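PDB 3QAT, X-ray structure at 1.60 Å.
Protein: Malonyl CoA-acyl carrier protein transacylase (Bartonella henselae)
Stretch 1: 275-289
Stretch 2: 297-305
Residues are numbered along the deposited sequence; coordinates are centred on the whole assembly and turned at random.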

# COMPACT_ATOMS: atom_id res chain seq x y z
N VAL A 275 14.57 -13.71 -5.53
CA VAL A 275 14.12 -13.54 -4.14
C VAL A 275 13.30 -14.74 -3.66
O VAL A 275 12.36 -15.17 -4.33
CB VAL A 275 13.29 -12.24 -3.99
CG1 VAL A 275 12.65 -12.13 -2.60
CG2 VAL A 275 14.15 -11.00 -4.28
N ASN A 276 13.66 -15.26 -2.49
CA ASN A 276 12.92 -16.37 -1.87
C ASN A 276 12.24 -16.03 -0.54
O ASN A 276 11.55 -16.88 0.02
CB ASN A 276 13.76 -17.67 -1.79
CG ASN A 276 14.97 -17.59 -0.82
OD1 ASN A 276 15.72 -18.58 -0.70
ND2 ASN A 276 15.17 -16.45 -0.14
N THR A 277 12.45 -14.81 -0.04
CA THR A 277 11.87 -14.42 1.24
C THR A 277 11.23 -13.05 1.08
O THR A 277 11.90 -12.10 0.69
CB THR A 277 12.92 -14.38 2.38
OG1 THR A 277 13.56 -15.66 2.49
CG2 THR A 277 12.25 -14.08 3.72
N LEU A 278 9.95 -12.96 1.40
CA LEU A 278 9.23 -11.69 1.32
C LEU A 278 8.88 -11.24 2.72
O LEU A 278 8.12 -11.94 3.41
CB LEU A 278 7.92 -11.88 0.55
CG LEU A 278 7.98 -12.26 -0.93
CD1 LEU A 278 6.61 -12.78 -1.35
CD2 LEU A 278 8.34 -11.06 -1.77
N PHE A 279 9.40 -10.08 3.12
CA PHE A 279 9.11 -9.53 4.44
C PHE A 279 8.01 -8.48 4.27
O PHE A 279 8.03 -7.73 3.31
CB PHE A 279 10.35 -8.86 5.02
CG PHE A 279 11.44 -9.81 5.39
CD1 PHE A 279 11.40 -10.51 6.58
CD2 PHE A 279 12.52 -9.99 4.53
CE1 PHE A 279 12.44 -11.38 6.94
CE2 PHE A 279 13.55 -10.86 4.86
CZ PHE A 279 13.52 -11.54 6.07
N GLU A 280 7.05 -8.51 5.19
CA GLU A 280 6.00 -7.47 5.31
C GLU A 280 6.38 -6.55 6.49
O GLU A 280 6.37 -6.98 7.65
CB GLU A 280 4.64 -8.14 5.55
CG GLU A 280 3.50 -7.11 5.72
CD GLU A 280 2.10 -7.73 5.67
OE1 GLU A 280 1.98 -8.97 5.89
OE2 GLU A 280 1.14 -6.95 5.37
N ILE A 281 6.70 -5.30 6.17
CA ILE A 281 7.27 -4.39 7.14
C ILE A 281 6.20 -3.46 7.67
O ILE A 281 5.66 -2.66 6.92
CB ILE A 281 8.38 -3.52 6.46
CG1 ILE A 281 9.48 -4.36 5.80
CG2 ILE A 281 8.99 -2.55 7.50
CD1 ILE A 281 10.22 -5.32 6.77
N GLY A 282 5.88 -3.56 8.96
CA GLY A 282 4.89 -2.65 9.57
C GLY A 282 3.70 -3.35 10.21
O GLY A 282 3.84 -4.37 10.87
N SER A 283 2.51 -2.77 10.02
CA SER A 283 1.30 -3.24 10.71
C SER A 283 0.60 -4.39 9.97
O SER A 283 0.33 -4.28 8.78
CB SER A 283 0.30 -2.07 10.82
OG SER A 283 -0.84 -2.49 11.58
N GLY A 284 0.29 -5.47 10.69
CA GLY A 284 -0.61 -6.52 10.18
C GLY A 284 0.04 -7.62 9.35
O GLY A 284 1.27 -7.66 9.16
N LYS A 285 -0.81 -8.53 8.88
CA LYS A 285 -0.32 -9.69 8.13
C LYS A 285 -1.04 -9.82 6.80
O LYS A 285 -1.08 -10.92 6.22
CB LYS A 285 -0.39 -10.98 8.97
CG LYS A 285 -1.70 -11.26 9.57
CD LYS A 285 -1.67 -12.56 10.39
CE LYS A 285 -0.88 -12.43 11.67
NZ LYS A 285 -0.89 -13.76 12.38
N VAL A 286 -1.58 -8.70 6.30
CA VAL A 286 -2.37 -8.73 5.07
C VAL A 286 -1.54 -9.14 3.83
O VAL A 286 -1.94 -10.07 3.10
CB VAL A 286 -3.06 -7.37 4.80
CG1 VAL A 286 -3.82 -7.42 3.46
CG2 VAL A 286 -4.03 -7.07 5.95
N LEU A 287 -0.39 -8.50 3.62
CA LEU A 287 0.41 -8.87 2.43
C LEU A 287 0.96 -10.27 2.54
O LEU A 287 1.08 -10.97 1.51
CB LEU A 287 1.56 -7.87 2.17
CG LEU A 287 1.09 -6.43 1.97
CD1 LEU A 287 2.32 -5.53 1.70
CD2 LEU A 287 0.08 -6.32 0.80
N THR A 288 1.31 -10.70 3.75
CA THR A 288 1.82 -12.05 3.98
C THR A 288 0.76 -13.10 3.61
O THR A 288 1.09 -14.13 2.98
CB THR A 288 2.31 -12.16 5.44
OG1 THR A 288 3.41 -11.26 5.63
CG2 THR A 288 2.77 -13.60 5.78
N GLY A 289 -0.50 -12.82 3.96
CA GLY A 289 -1.63 -13.70 3.58
C GLY A 289 -1.73 -13.84 2.06
O GLY A 289 -1.87 -14.95 1.53
N ASP A 297 5.80 -21.66 -2.26
CA ASP A 297 7.19 -22.05 -2.00
C ASP A 297 8.03 -20.96 -1.34
O ASP A 297 9.03 -21.26 -0.69
CB ASP A 297 7.90 -22.51 -3.28
CG ASP A 297 7.21 -23.69 -3.93
OD1 ASP A 297 6.69 -24.58 -3.22
OD2 ASP A 297 7.20 -23.72 -5.18
N ILE A 298 7.65 -19.70 -1.52
CA ILE A 298 8.41 -18.60 -0.90
C ILE A 298 8.16 -18.56 0.60
O ILE A 298 7.12 -18.99 1.09
CB ILE A 298 8.07 -17.22 -1.53
CG1 ILE A 298 6.56 -17.06 -1.63
CG2 ILE A 298 8.79 -17.05 -2.87
CD1 ILE A 298 6.07 -15.67 -1.91
N LYS A 299 9.13 -18.05 1.34
CA LYS A 299 8.96 -17.82 2.76
C LYS A 299 8.43 -16.39 2.85
O LYS A 299 9.02 -15.47 2.29
CB LYS A 299 10.29 -17.94 3.49
N ALA A 300 7.30 -16.24 3.53
CA ALA A 300 6.68 -14.92 3.73
C ALA A 300 6.59 -14.67 5.24
O ALA A 300 6.00 -15.48 5.99
CB ALA A 300 5.33 -14.89 3.10
N LEU A 301 7.17 -13.56 5.69
CA LEU A 301 7.31 -13.29 7.11
C LEU A 301 6.86 -11.89 7.43
O LEU A 301 7.17 -10.95 6.70
CB LEU A 301 8.78 -13.45 7.57
CG LEU A 301 9.41 -14.84 7.38
CD1 LEU A 301 10.85 -14.80 7.79
CD2 LEU A 301 8.64 -15.89 8.19
N THR A 302 6.14 -11.76 8.54
CA THR A 302 5.73 -10.44 9.04
C THR A 302 6.84 -9.83 9.92
O THR A 302 7.52 -10.53 10.68
CB THR A 302 4.40 -10.50 9.83
OG1 THR A 302 4.42 -11.59 10.77
CG2 THR A 302 3.22 -10.71 8.88
N VAL A 303 6.99 -8.51 9.85
CA VAL A 303 7.95 -7.77 10.69
C VAL A 303 7.29 -6.56 11.35
O VAL A 303 7.29 -5.44 10.79
CB VAL A 303 9.19 -7.32 9.88
CG1 VAL A 303 10.30 -6.93 10.82
CG2 VAL A 303 9.68 -8.44 8.94
N GLY A 304 6.71 -6.78 12.53
CA GLY A 304 5.98 -5.73 13.26
C GLY A 304 6.30 -5.65 14.73
O GLY A 304 6.05 -4.63 15.36
N THR A 305 6.87 -6.72 15.27
CA THR A 305 7.23 -6.78 16.70
C THR A 305 8.74 -6.88 16.86
O THR A 305 9.48 -7.18 15.90
CB THR A 305 6.58 -7.99 17.38
OG1 THR A 305 7.14 -9.19 16.83
CG2 THR A 305 5.06 -8.00 17.22

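The two stretches are joined as neighbouring parallel β-strands, held by an unbroken ladder of six backbone hydrogen bonds and packed with side chains on both faces of the sheet. Strand 275-281 and strand 299-303 run in the same sense, their N-to-C directions 22° apart and their axes 4.6 Å apart at closest approach. The register is constant, with Thr277 opposite Lys299 and Ile281 opposite Val303.

In the ladder, Asn276, Leu278, Glu280 and Gly282 of the first stretch bond to Lys299, Leu301 and Val303 of the second; as usual in parallel sheets, the N and O of one residue reach two different residues of the partner, so that Lys299, for example, bonds to both Asn276 and Leu278. Lys299 N donates to Asn276 O (3.0 Å), and Leu278 N donates to Lys299 O (2.8 Å). Leu301 N then reaches Leu278 O (3.0 Å), and Glu280 N reaches Leu301 O (2.9 Å). Val303 N to Glu280 O (2.8 Å) and Gly282 N to Val303 O (3.0 Å) complete the series. The N-H...O angles lie between 147° and 172°, with Val303 N the most bent. CA-H...O contacts supplement the ladder, among them Thr277 CA to Lys299 O at 3.2 Å and Ala300 CA to Leu278 O at 3.3 Å.

Side chains alternate between faces. Thr277, Phe279, Ile281, Lys299, Leu301 and Val303 share one. There the buried Phe279 ring lies obliquely to its neighbours, its CD1 3.6 Å from Val303 CG2 and its CE1 3.9 Å from Leu301 CD1. Ile281 CD1 also approaches Val303 CG2, at 3.8 Å, so the compact, branched Val303 fits between two larger apolar groups. Lys299 is modelled only to CB.

The other face carries Leu278, Glu280, Ala300 and Thr302, and the first stretch folds back over it. Glu280, extended with chi1 and chi2 both t, binds the start of the helix: OE1 accepts from Thr288 N (2.8 Å) and Thr288 OG1 (2.7 Å), while OE2 accepts from Leu287 N (2.8 Å). These bonds satisfy its buried carboxylate and place Thr288 over the second strand. Thr288 CG2 meets Ala300 CB at 3.9 Å, where the short alanine side chain allows close approach, and Thr288 OG1 lies 3.3 Å from Thr302 CG2. Thr302 CG2 also packs 3.6 Å from Lys285 CB.

Glycines suit the exit from the strands. The Gly282 backbone angles (122°/-139°) would jam a CB against the preceding carbonyl, and an ideal CB on Gly304 would clash with Gly282 O at 2.8 Å. Altogether, 749 Å² is buried, summed over both sides.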